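Local coordinates for protein response regulator receiver modulated diguanylate cyclase with PAS/PAC sensor (Desulfovibrio desulfuricans subsp. desulfuricans, PDB 3CG0) that probably serves as the receiver domain of a diguanylate cyclase, taking up a phosphoryl signal that would regulate the attached PAS and GGDEF domains, at residues Leu13-Gly18 and Ala58-Met63; Ile85-Ser90 and Phe106-Lys111. All coordinates share one frame; numbering follows the deposited sequence. Where two conformers were deposited one is given.

How the interactions relate
Both contacts lie in the central five-stranded parallel sheet of the receiver domain. Its strand order is 35-40, 11-15, 57-61, 85-89, 107-110. Interaction 1 joins the second and third of these strands, and interaction 2 joins the fourth and fifth. Their centres are about 9 Å apart. Along the chain, interaction 1 closes before interaction 2 opens. Strands 57-61 and 85-89 are neighbours, and Ile62 N probably hydrogen-bonds to Ile88 O across them at 2.9 Å. Lys111 of interaction 2 reaches toward Glu16 and Asp61 of interaction 1, but these ion pairs are long and weak. The two contacts thus meet around the predicted phosphorylation site, while interaction 2 also reaches the second subunit.

Interaction 1: Leu13-Gly18 and Ala58-Met63; sequences LIVEDG and ALVDIM
Leu59 N donates to Leu13 O at 2.8 Å. The carbonyl of the same residue then receives Val15 N, so Leu59 is bonded to segment 13-18 through both its N and its O. Asp61 N donates to Val15 O at 2.9 Å, the third bond between the segments. The two strands run parallel, only 6° apart, with Ile14 level with Leu59 and Val15 level with Val60.

Leu13, Val15, Ala58 and Val60 lie on one face of the sheet, against helix 70-80. Here Leu13 CD2 touches Ala58 CB at 3.9 Å. Val15 and Val60 stand side by side, with their CG2 methyls 4.1 Å apart. Ile14 points to the other face and packs on helix 19-32.

Beyond the ladder, two acidic residues come together. Glu16 leaves the backbone with CG anti to N (chi1 170°), and its chain bends at chi2. Both its oxygens, OE1 and OE2, come within 2.9 Å of Asp61 OD2. The carboxylate planes are nearly perpendicular. These are acceptor-acceptor approaches and not hydrogen bonds. Asp61 OD1 accepts Met63 N at 3.1 Å through its anti lone pair, an Asx turn that helps set the carboxylate's rotation. Lys111 has long, weak ion pairs with both acids.

Asp61 is the predicted phosphoacceptor and is unmodified here. Acidic residues gathered at the C-terminal ends of parallel strands are characteristic of the CheY-like phosphorylation site.

Interaction 2: Ile85-Ser90 and Phe106-Lys111; sequences IIFITS and FGYLAK
Phe87 and Tyr108 both carry CG anti to the carbonyl carbon (chi1 -80° and -56°), which sets their rings side by side on one face of the sheet. The planes are only 15° apart but slid, so the rings barely overlap. Phe87 CD2 meets Tyr108 CE1 at 3.6 Å. Ile85 CG2 sits over the centre of one face of the Phe87 ring.

Thr89 CG2 lies at the edge of the Tyr108 ring, 3.9 Å from CD1. On the other face, Ile86 CG2 touches Leu109 CD2 at 3.7 Å.

Five backbone hydrogen bonds link the two segments, among them Leu109 N to Phe87 O at 2.7 Å and Lys111 N to Thr89 O at 3.0 Å. The kinked Lys111 chain still reaches out, and its CD packs on Ile88 CG2 at 3.7 Å.

Tyr108 OH hydrogen-bonds Glu132 of the second subunit. The Phe106 ring meets that of Phe106 of the second subunit, their planes inclined. Backbone bonds and apolar contacts on both faces thus join outermost strand 107-110 to inner strand 85-89. The polar ends of Tyr108 and Lys111 lead in different directions, one into the subunit interface, the other toward the predicted phosphorylation site.

Interaction 1: Leu13-Gly18 and Ala58-Met63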
# COMPACT_ATOMS: atom_id res chain seq x y z
N LEU C 13 2.92 -26.02 14.35
CA LEU C 13 3.52 -26.80 15.44
C LEU C 13 2.51 -26.84 16.59
O LEU C 13 1.97 -25.80 16.96
CB LEU C 13 4.84 -26.14 15.84
CG LEU C 13 5.69 -26.56 17.05
CD1 LEU C 13 7.16 -26.39 16.71
CD2 LEU C 13 5.35 -25.74 18.27
N ILE C 14 2.22 -28.03 17.12
CA ILE C 14 1.20 -28.20 18.16
C ILE C 14 1.86 -28.58 19.49
O ILE C 14 2.72 -29.46 19.53
CB ILE C 14 0.16 -29.28 17.80
CG1 ILE C 14 -0.55 -28.96 16.48
CG2 ILE C 14 -0.87 -29.45 18.91
CD1 ILE C 14 -1.52 -30.05 16.04
N VAL C 15 1.49 -27.88 20.55
CA VAL C 15 1.95 -28.19 21.89
C VAL C 15 0.71 -28.48 22.72
O VAL C 15 -0.06 -27.57 23.03
CB VAL C 15 2.73 -27.02 22.52
CG1 VAL C 15 3.51 -27.50 23.74
CG2 VAL C 15 3.68 -26.41 21.54
N GLU C 16 0.50 -29.75 23.07
CA GLU C 16 -0.76 -30.20 23.62
C GLU C 16 -0.54 -31.46 24.44
O GLU C 16 0.04 -32.43 23.93
CB GLU C 16 -1.74 -30.47 22.48
CG GLU C 16 -3.02 -31.17 22.87
CD GLU C 16 -3.98 -30.26 23.59
OE1 GLU C 16 -4.32 -29.19 23.04
OE2 GLU C 16 -4.41 -30.62 24.71
N ASP C 17 -1.01 -31.46 25.69
CA ASP C 17 -0.83 -32.59 26.60
C ASP C 17 -1.82 -33.73 26.32
O ASP C 17 -1.42 -34.90 26.30
CB ASP C 17 -0.93 -32.14 28.07
CG ASP C 17 0.22 -32.64 28.94
OD1 ASP C 17 0.72 -33.77 28.72
OD2 ASP C 17 0.62 -31.91 29.86
N GLY C 18 -3.09 -33.40 26.12
CA GLY C 18 -4.13 -34.39 25.80
C GLY C 18 -3.98 -35.00 24.42
O GLY C 18 -4.22 -34.33 23.41
N ALA C 58 2.48 -21.55 16.06
CA ALA C 58 2.45 -22.56 17.10
C ALA C 58 1.10 -22.51 17.80
O ALA C 58 0.64 -21.43 18.19
CB ALA C 58 3.58 -22.32 18.10
N LEU C 59 0.46 -23.68 17.94
CA LEU C 59 -0.77 -23.80 18.73
C LEU C 59 -0.41 -24.38 20.07
O LEU C 59 0.12 -25.48 20.13
CB LEU C 59 -1.80 -24.68 18.02
CG LEU C 59 -2.23 -24.32 16.60
CD1 LEU C 59 -3.43 -25.15 16.21
CD2 LEU C 59 -2.54 -22.84 16.45
N VAL C 60 -0.66 -23.64 21.15
CA VAL C 60 -0.19 -24.02 22.49
C VAL C 60 -1.38 -24.22 23.42
O VAL C 60 -2.30 -23.38 23.44
CB VAL C 60 0.81 -22.97 23.08
CG1 VAL C 60 1.31 -23.40 24.48
CG2 VAL C 60 2.01 -22.77 22.17
N ASP C 61 -1.38 -25.32 24.18
CA ASP C 61 -2.42 -25.46 25.19
C ASP C 61 -2.04 -24.62 26.38
O ASP C 61 -0.95 -24.80 26.96
CB ASP C 61 -2.69 -26.90 25.61
CG ASP C 61 -4.10 -27.08 26.17
OD1 ASP C 61 -4.44 -26.45 27.20
OD2 ASP C 61 -4.88 -27.84 25.57
N ILE C 62 -2.93 -23.70 26.74
CA ILE C 62 -2.67 -22.74 27.80
C ILE C 62 -2.49 -23.45 29.14
O ILE C 62 -1.79 -22.95 30.02
CB ILE C 62 -3.77 -21.63 27.85
CG1 ILE C 62 -3.27 -20.38 28.60
CG2 ILE C 62 -5.12 -22.14 28.42
CD1 ILE C 62 -4.01 -19.11 28.22
N MET C 63 -3.07 -24.64 29.25
CA MET C 63 -3.16 -25.39 30.49
C MET C 63 -2.10 -26.48 30.67
O MET C 63 -2.24 -27.31 31.58
CB MET C 63 -4.58 -25.97 30.65
CG MET C 63 -5.37 -25.40 31.84
SD MET C 63 -5.76 -23.63 31.81
CE MET C 63 -5.41 -23.23 33.52

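Interaction 2: Ile85-Ser90 and Phe106-Lys111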
# COMPACT_ATOMS: atom_id res chain seq x y z
N ILE C 85 1.44 -16.95 18.09
CA ILE C 85 0.89 -17.88 19.04
C ILE C 85 -0.62 -17.78 19.07
O ILE C 85 -1.17 -16.69 19.24
CB ILE C 85 1.40 -17.56 20.48
CG1 ILE C 85 2.94 -17.65 20.54
CG2 ILE C 85 0.74 -18.50 21.50
CD1 ILE C 85 3.53 -18.94 19.96
N ILE C 86 -1.27 -18.93 18.93
CA ILE C 86 -2.67 -19.03 19.30
C ILE C 86 -2.74 -19.99 20.47
O ILE C 86 -2.16 -21.08 20.42
CB ILE C 86 -3.54 -19.55 18.14
CG1 ILE C 86 -3.28 -18.69 16.90
CG2 ILE C 86 -5.03 -19.57 18.53
CD1 ILE C 86 -4.15 -19.04 15.72
N PHE C 87 -3.40 -19.57 21.56
CA PHE C 87 -3.56 -20.45 22.70
C PHE C 87 -4.78 -21.31 22.52
O PHE C 87 -5.82 -20.84 22.09
CB PHE C 87 -3.69 -19.69 24.01
CG PHE C 87 -2.38 -19.23 24.58
CD1 PHE C 87 -1.44 -20.14 25.07
CD2 PHE C 87 -2.12 -17.87 24.69
CE1 PHE C 87 -0.26 -19.70 25.60
CE2 PHE C 87 -0.93 -17.42 25.23
CZ PHE C 87 -0.00 -18.32 25.68
N ILE C 88 -4.64 -22.58 22.86
CA ILE C 88 -5.76 -23.52 22.93
C ILE C 88 -6.23 -23.57 24.37
O ILE C 88 -5.44 -23.85 25.28
CB ILE C 88 -5.35 -24.92 22.42
CG1 ILE C 88 -4.73 -24.84 21.01
CG2 ILE C 88 -6.53 -25.87 22.46
CD1 ILE C 88 -5.65 -24.22 19.93
N THR C 89 -7.51 -23.27 24.60
CA THR C 89 -8.01 -23.10 25.96
C THR C 89 -9.09 -24.10 26.34
O THR C 89 -9.79 -24.65 25.48
CB THR C 89 -8.57 -21.67 26.22
OG1 THR C 89 -9.79 -21.49 25.50
CG2 THR C 89 -7.58 -20.60 25.83
N SER C 90 -9.23 -24.35 27.64
CA SER C 90 -10.40 -25.03 28.18
C SER C 90 -10.86 -24.39 29.48
O SER C 90 -12.03 -24.02 29.62
CB SER C 90 -10.09 -26.51 28.41
OG SER C 90 -8.93 -26.68 29.20
N PHE C 106 -2.00 -14.12 19.50
CA PHE C 106 -2.91 -13.60 18.54
C PHE C 106 -4.36 -13.68 19.03
O PHE C 106 -5.16 -12.76 18.85
CB PHE C 106 -2.76 -14.37 17.24
CG PHE C 106 -3.79 -14.02 16.24
CD1 PHE C 106 -3.68 -12.84 15.51
CD2 PHE C 106 -4.89 -14.84 16.04
CE1 PHE C 106 -4.63 -12.50 14.58
CE2 PHE C 106 -5.85 -14.52 15.11
CZ PHE C 106 -5.72 -13.34 14.40
N GLY C 107 -4.70 -14.82 19.63
CA GLY C 107 -6.04 -15.05 20.15
C GLY C 107 -6.05 -16.30 21.01
O GLY C 107 -4.99 -16.83 21.36
N TYR C 108 -7.27 -16.75 21.33
CA TYR C 108 -7.51 -17.93 22.15
C TYR C 108 -8.60 -18.76 21.49
O TYR C 108 -9.64 -18.24 21.10
CB TYR C 108 -7.95 -17.52 23.57
CG TYR C 108 -6.98 -16.61 24.29
CD1 TYR C 108 -6.02 -17.13 25.16
CD2 TYR C 108 -7.02 -15.23 24.11
CE1 TYR C 108 -5.13 -16.30 25.80
CE2 TYR C 108 -6.13 -14.40 24.75
CZ TYR C 108 -5.19 -14.94 25.60
OH TYR C 108 -4.31 -14.11 26.25
N LEU C 109 -8.33 -20.05 21.34
CA LEU C 109 -9.29 -20.99 20.75
C LEU C 109 -9.75 -22.01 21.78
O LEU C 109 -8.93 -22.78 22.30
CB LEU C 109 -8.68 -21.70 19.53
CG LEU C 109 -9.13 -21.30 18.12
CD1 LEU C 109 -9.80 -19.93 18.04
CD2 LEU C 109 -7.97 -21.38 17.15
N ALA C 110 -11.04 -22.00 22.09
CA ALA C 110 -11.60 -22.91 23.08
C ALA C 110 -11.93 -24.26 22.47
O ALA C 110 -12.60 -24.33 21.43
CB ALA C 110 -12.83 -22.30 23.73
N LYS C 111 -11.46 -25.33 23.10
CA LYS C 111 -11.73 -26.69 22.62
C LYS C 111 -13.13 -27.17 23.06
O LYS C 111 -13.54 -26.86 24.19
CB LYS C 111 -10.61 -27.67 23.02
CG LYS C 111 -10.32 -27.78 24.51
CD LYS C 111 -8.82 -27.69 24.79
CE LYS C 111 -8.08 -28.98 24.51
NZ LYS C 111 -7.73 -29.67 25.78